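Local coordinates for virulence associated protein VapB (Rhodococcus equi, PDB 4CV7) that is a plasmid-encoded virulence-associated protein of unknown molecular function, folded as an eight-stranded antiparallel barrel of two Greek-key motifs, at residues A[21-35]-A[55-67]. Residues are numbered along the deposited sequence; the frame is centred on the assembly and turned at random.
Sequences FHVYGPEDMVFDGDA and LQRLYKDTVSFQY
Phe65 makes two T-shaped contacts with opposite roles: it receives the edge of Phe31 on its face and gives its own edge to the face of Phe21. The Phe31 and Phe65 planes stand at 78°, with Phe31 CE2 over the centre of the Phe65 ring; on the Phe21 side, Phe65 CE2 lies 3.6 Å from Phe21 CD1. Phe65 reaches them because its CG lies between backbone N and carbonyl carbon (chi1 74°), which brings the ring beside Gly33, whose CA is 3.7 Å from Phe65 CE1; glycine has no side chain there. Tyr67 extends the cluster obliquely, its CD2 3.5 Å from Phe21 CZ, while Ala35 CB meets the edge of the Tyr67 ring.

A second patch closes the hairpin turn against helix 55-61. Tyr59 OH donates to Pro26 O at 2.7 Å, the donor tilted 18° from the carbonyl plane, and Met29 CG sits 3.7 Å from the Tyr59 ring centroid in a CH-pi contact. Leu55 CD1 packs on Pro26 CG. At the helix end, Thr62 OG1 and N approach Leu58 O from opposite faces of its plane; the OG1 bond holds the side chain, whose CG2 touches Phe31 CE1.

Strands 29-37 and 64-68 are separated in the barrel by strand 100-108, so they meet across its interior through buried aromatic side chains, while Trp107 from that strand meets both Phe31 and Tyr59, linking the two patches.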
loop_
_atom_site.group_PDB
_atom_site.type_symbol
_atom_site.label_atom_id
_atom_site.label_comp_id
_atom_site.label_asym_id
_atom_site.label_seq_id
_atom_site.Cartn_x
_atom_site.Cartn_y
_atom_site.Cartn_z
ATOM N N PHE A 21 -0.425 6.623 -3.048
ATOM C CA PHE A 21 -1.266 5.510 -2.753
ATOM C C PHE A 21 -2.221 5.841 -1.574
ATOM O O PHE A 21 -1.780 6.472 -0.608
ATOM C CB PHE A 21 -0.418 4.257 -2.314
ATOM C CG PHE A 21 0.245 3.497 -3.412
ATOM C CD1 PHE A 21 1.322 4.038 -4.090
ATOM C CD2 PHE A 21 -0.189 2.217 -3.777
ATOM C CE1 PHE A 21 1.967 3.347 -5.106
ATOM C CE2 PHE A 21 0.457 1.528 -4.826
ATOM C CZ PHE A 21 1.533 2.100 -5.441
ATOM N N HIS A 22 -3.439 5.335 -1.650
ATOM C CA HIS A 22 -4.378 5.282 -0.497
ATOM C C HIS A 22 -4.827 3.872 -0.394
ATOM O O HIS A 22 -5.143 3.177 -1.361
ATOM C CB HIS A 22 -5.551 6.210 -0.682
ATOM C CG HIS A 22 -5.129 7.632 -0.622
ATOM N ND1 HIS A 22 -4.950 8.401 -1.733
ATOM C CD2 HIS A 22 -4.888 8.430 0.435
ATOM C CE1 HIS A 22 -4.620 9.635 -1.362
ATOM N NE2 HIS A 22 -4.595 9.676 -0.051
ATOM N N VAL A 23 -4.914 3.405 0.810
ATOM C CA VAL A 23 -5.591 2.154 1.106
ATOM C C VAL A 23 -6.576 2.334 2.224
ATOM O O VAL A 23 -6.241 2.929 3.267
ATOM C CB VAL A 23 -4.611 0.993 1.548
ATOM C CG1 VAL A 23 -5.318 -0.301 1.867
ATOM C CG2 VAL A 23 -3.548 0.782 0.502
ATOM N N TYR A 24 -7.744 1.758 2.114
ATOM C CA TYR A 24 -8.788 1.817 3.151
ATOM C C TYR A 24 -8.802 0.440 3.808
ATOM O O TYR A 24 -9.158 -0.562 3.167
ATOM C CB TYR A 24 -10.117 2.234 2.537
ATOM C CG TYR A 24 -9.905 3.585 1.820
ATOM C CD1 TYR A 24 -9.785 4.718 2.598
ATOM C CD2 TYR A 24 -9.664 3.724 0.449
ATOM C CE1 TYR A 24 -9.505 5.950 2.061
ATOM C CE2 TYR A 24 -9.340 5.008 -0.081
ATOM C CZ TYR A 24 -9.277 6.073 0.737
ATOM O OH TYR A 24 -8.983 7.366 0.397
ATOM N N GLY A 25 -8.347 0.373 5.041
ATOM C CA GLY A 25 -8.168 -0.864 5.734
ATOM C C GLY A 25 -9.242 -1.114 6.831
ATOM O O GLY A 25 -10.115 -0.251 7.081
ATOM N N PRO A 26 -9.168 -2.233 7.488
ATOM C CA PRO A 26 -10.140 -2.553 8.554
ATOM C C PRO A 26 -10.013 -1.638 9.747
ATOM O O PRO A 26 -9.027 -0.928 9.981
ATOM C CB PRO A 26 -9.768 -3.993 8.920
ATOM C CG PRO A 26 -8.308 -4.130 8.567
ATOM C CD PRO A 26 -8.205 -3.348 7.268
ATOM N N GLU A 27 -11.114 -1.544 10.487
ATOM C CA GLU A 27 -11.149 -0.646 11.662
ATOM C C GLU A 27 -11.073 0.836 11.226
ATOM O O GLU A 27 -10.609 1.708 11.969
ATOM C CB GLU A 27 -10.188 -1.074 12.837
ATOM C CG GLU A 27 -10.483 -2.552 13.143
ATOM C CD GLU A 27 -9.723 -3.201 14.301
ATOM O OE1 GLU A 27 -8.996 -2.517 15.022
ATOM O OE2 GLU A 27 -9.975 -4.417 14.577
ATOM N N ASP A 28 -11.558 1.122 9.997
ATOM C CA ASP A 28 -11.765 2.493 9.538
ATOM C C ASP A 28 -10.439 3.261 9.408
ATOM O O ASP A 28 -10.346 4.443 9.647
ATOM C CB ASP A 28 -12.836 3.223 10.367
ATOM C CG ASP A 28 -14.128 2.415 10.562
ATOM O OD1 ASP A 28 -14.491 1.523 9.739
ATOM O OD2 ASP A 28 -14.853 2.789 11.487
ATOM N N MET A 29 -9.377 2.537 9.026
ATOM C CA MET A 29 -8.090 3.147 8.988
ATOM C C MET A 29 -7.679 3.436 7.531
ATOM O O MET A 29 -8.074 2.733 6.628
ATOM C CB MET A 29 -7.054 2.192 9.574
ATOM C CG MET A 29 -6.082 2.836 10.476
ATOM S SD MET A 29 -6.723 3.781 11.893
ATOM C CE MET A 29 -7.221 2.428 12.990
ATOM N N VAL A 30 -6.838 4.413 7.321
ATOM C CA VAL A 30 -6.477 4.817 6.018
ATOM C C VAL A 30 -4.929 4.916 5.893
ATOM O O VAL A 30 -4.300 5.522 6.750
ATOM C CB VAL A 30 -7.084 6.212 5.649
ATOM C CG1 VAL A 30 -6.616 6.614 4.312
ATOM C CG2 VAL A 30 -8.603 6.211 5.811
ATOM N N PHE A 31 -4.374 4.280 4.843
ATOM C CA PHE A 31 -2.928 4.375 4.517
ATOM C C PHE A 31 -2.781 5.502 3.495
ATOM O O PHE A 31 -3.398 5.415 2.437
ATOM C CB PHE A 31 -2.429 3.088 4.015
ATOM C CG PHE A 31 -0.953 3.102 3.673
ATOM C CD1 PHE A 31 -0.020 3.109 4.671
ATOM C CD2 PHE A 31 -0.505 3.177 2.354
ATOM C CE1 PHE A 31 1.359 3.143 4.362
ATOM C CE2 PHE A 31 0.875 3.155 2.079
ATOM C CZ PHE A 31 1.756 3.228 3.074
ATOM N N ASP A 32 -1.859 6.405 3.789
ATOM C CA ASP A 32 -1.415 7.463 2.855
ATOM C C ASP A 32 0.033 7.197 2.532
ATOM O O ASP A 32 0.887 7.378 3.447
ATOM C CB ASP A 32 -1.563 8.833 3.535
ATOM C CG ASP A 32 -1.310 10.067 2.631
ATOM O OD1 ASP A 32 -0.765 10.036 1.539
ATOM O OD2 ASP A 32 -1.693 11.176 3.033
ATOM N N GLY A 33 0.316 6.863 1.295
ATOM C CA GLY A 33 1.731 6.610 0.935
ATOM C C GLY A 33 2.208 7.340 -0.286
ATOM O O GLY A 33 1.461 7.626 -1.199
ATOM N N ASP A 34 3.477 7.739 -0.209
ATOM C CA ASP A 34 4.106 8.535 -1.230
ATOM C C ASP A 34 5.326 7.755 -1.723
ATOM O O ASP A 34 6.242 7.600 -0.938
ATOM C CB ASP A 34 4.545 9.864 -0.626
ATOM C CG ASP A 34 3.363 10.680 -0.181
ATOM O OD1 ASP A 34 2.703 11.283 -1.012
ATOM O OD2 ASP A 34 3.232 10.860 1.006
ATOM N N ALA A 35 5.293 7.349 -2.971
ATOM C CA ALA A 35 6.326 6.453 -3.500
ATOM C C ALA A 35 7.025 7.125 -4.642
ATOM O O ALA A 35 6.512 7.969 -5.361
ATOM C CB ALA A 35 5.783 5.147 -3.936
ATOM N N LEU A 55 -2.462 -6.464 13.356
ATOM C CA LEU A 55 -3.073 -5.282 12.745
ATOM C C LEU A 55 -2.695 -4.005 13.463
ATOM O O LEU A 55 -2.333 -3.024 12.837
ATOM C CB LEU A 55 -4.604 -5.527 12.650
ATOM C CG LEU A 55 -5.325 -4.381 11.880
ATOM C CD1 LEU A 55 -5.005 -4.365 10.400
ATOM C CD2 LEU A 55 -6.835 -4.465 12.074
ATOM N N GLN A 56 -2.787 -4.033 14.789
ATOM C CA GLN A 56 -2.474 -2.850 15.520
ATOM C C GLN A 56 -1.022 -2.439 15.361
ATOM O O GLN A 56 -0.747 -1.269 15.217
ATOM C CB GLN A 56 -2.842 -3.010 16.993
ATOM C CG GLN A 56 -2.675 -1.846 17.898
ATOM C CD GLN A 56 -1.272 -1.578 18.395
ATOM O OE1 GLN A 56 -0.427 -2.492 18.444
ATOM N NE2 GLN A 56 -1.053 -0.343 18.947
ATOM N N ARG A 57 -0.109 -3.397 15.295
ATOM C CA ARG A 57 1.293 -3.104 15.082
ATOM C C ARG A 57 1.507 -2.521 13.664
ATOM O O ARG A 57 2.351 -1.619 13.476
ATOM C CB ARG A 57 2.127 -4.334 15.333
ATOM C CG ARG A 57 3.626 -4.059 15.275
ATOM C CD ARG A 57 4.405 -5.288 15.548
ATOM N NE ARG A 57 5.814 -5.022 15.685
ATOM C CZ ARG A 57 6.686 -5.858 16.209
ATOM N NH1 ARG A 57 6.315 -6.973 16.716
ATOM N NH2 ARG A 57 7.945 -5.410 16.305
ATOM N N LEU A 58 0.787 -3.081 12.677
ATOM C CA LEU A 58 0.870 -2.575 11.321
ATOM C C LEU A 58 0.515 -1.090 11.318
ATOM O O LEU A 58 1.237 -0.235 10.801
ATOM C CB LEU A 58 -0.044 -3.351 10.415
ATOM C CG LEU A 58 -0.234 -2.770 8.991
ATOM C CD1 LEU A 58 0.977 -3.049 8.127
ATOM C CD2 LEU A 58 -1.490 -3.420 8.397
ATOM N N TYR A 59 -0.591 -0.762 11.989
ATOM C CA TYR A 59 -1.048 0.584 11.973
ATOM C C TYR A 59 -0.142 1.510 12.770
ATOM O O TYR A 59 0.025 2.651 12.379
ATOM C CB TYR A 59 -2.479 0.607 12.525
ATOM C CG TYR A 59 -3.535 -0.007 11.587
ATOM C CD1 TYR A 59 -3.299 -0.231 10.262
ATOM C CD2 TYR A 59 -4.814 -0.296 12.092
ATOM C CE1 TYR A 59 -4.298 -0.697 9.432
ATOM C CE2 TYR A 59 -5.825 -0.767 11.263
ATOM C CZ TYR A 59 -5.549 -0.911 9.943
ATOM O OH TYR A 59 -6.545 -1.307 9.046
ATOM N N LYS A 60 0.376 1.053 13.881
ATOM C CA LYS A 60 1.260 1.914 14.652
ATOM C C LYS A 60 2.611 2.123 14.004
ATOM O O LYS A 60 3.147 3.238 14.052
ATOM C CB LYS A 60 1.555 1.437 16.018
ATOM C CG LYS A 60 2.142 2.541 16.880
ATOM C CD LYS A 60 2.790 1.997 18.046
ATOM C CE LYS A 60 3.931 2.828 18.555
ATOM N NZ LYS A 60 5.144 2.004 18.372
ATOM N N ASP A 61 3.216 1.059 13.471
ATOM C CA ASP A 61 4.651 1.074 13.168
ATOM C C ASP A 61 4.983 1.243 11.716
ATOM O O ASP A 61 6.152 1.385 11.387
ATOM C CB ASP A 61 5.337 -0.124 13.785
ATOM C CG ASP A 61 5.579 0.044 15.248
ATOM O OD1 ASP A 61 5.401 1.088 15.820
ATOM O OD2 ASP A 61 6.019 -0.960 15.857
ATOM N N THR A 62 4.040 1.127 10.810
ATOM C CA THR A 62 4.351 1.324 9.401
ATOM C C THR A 62 4.916 2.732 9.211
ATOM O O THR A 62 4.319 3.735 9.568
ATOM C CB THR A 62 3.176 1.198 8.448
ATOM O OG1 THR A 62 2.660 -0.125 8.498
ATOM C CG2 THR A 62 3.568 1.533 6.982
ATOM N N VAL A 63 6.099 2.817 8.573
ATOM C CA VAL A 63 6.697 4.047 8.063
ATOM C C VAL A 63 7.000 4.053 6.609
ATOM O O VAL A 63 7.254 5.118 6.008
ATOM C CB VAL A 63 7.947 4.502 8.900
ATOM C CG1 VAL A 63 7.621 4.654 10.385
ATOM C CG2 VAL A 63 9.156 3.568 8.656
ATOM N N SER A 64 7.094 2.881 6.028
ATOM C CA SER A 64 7.484 2.765 4.580
ATOM C C SER A 64 6.760 1.633 3.975
ATOM O O SER A 64 6.141 0.796 4.614
ATOM C CB SER A 64 8.946 2.623 4.412
ATOM O OG SER A 64 9.366 1.327 4.776
ATOM N N PHE A 65 6.770 1.630 2.639
ATOM C CA PHE A 65 6.104 0.574 1.855
ATOM C C PHE A 65 6.865 0.380 0.555
ATOM O O PHE A 65 7.518 1.283 0.073
ATOM C CB PHE A 65 4.603 0.821 1.662
ATOM C CG PHE A 65 4.261 1.902 0.688
ATOM C CD1 PHE A 65 4.656 3.231 0.867
ATOM C CD2 PHE A 65 3.653 1.609 -0.550
ATOM C CE1 PHE A 65 4.353 4.216 -0.085
ATOM C CE2 PHE A 65 3.372 2.594 -1.478
ATOM C CZ PHE A 65 3.732 3.881 -1.231
ATOM N N GLN A 66 6.678 -0.832 -0.009
ATOM C CA GLN A 66 7.187 -1.132 -1.312
ATOM C C GLN A 66 6.155 -1.863 -2.087
ATOM O O GLN A 66 5.398 -2.632 -1.519
ATOM C CB GLN A 66 8.462 -2.006 -1.266
ATOM C CG GLN A 66 9.619 -1.313 -0.571
ATOM C CD GLN A 66 10.829 -2.243 -0.309
ATOM O OE1 GLN A 66 10.842 -3.287 -0.860
ATOM N NE2 GLN A 66 11.475 -2.066 0.822
ATOM N N TYR A 67 6.083 -1.603 -3.362
ATOM C CA TYR A 67 5.114 -2.303 -4.239
ATOM C C TYR A 67 5.796 -3.009 -5.389
ATOM O O TYR A 67 6.891 -2.596 -5.808
ATOM C CB TYR A 67 4.023 -1.293 -4.705
ATOM C CG TYR A 67 4.516 -0.248 -5.669
ATOM C CD1 TYR A 67 4.750 -0.606 -7.062
ATOM C CD2 TYR A 67 4.884 1.019 -5.275
ATOM C CE1 TYR A 67 5.192 0.330 -7.948
ATOM C CE2 TYR A 67 5.246 1.964 -6.176
ATOM C CZ TYR A 67 5.422 1.626 -7.447
ATOM O OH TYR A 67 5.874 2.504 -8.413
#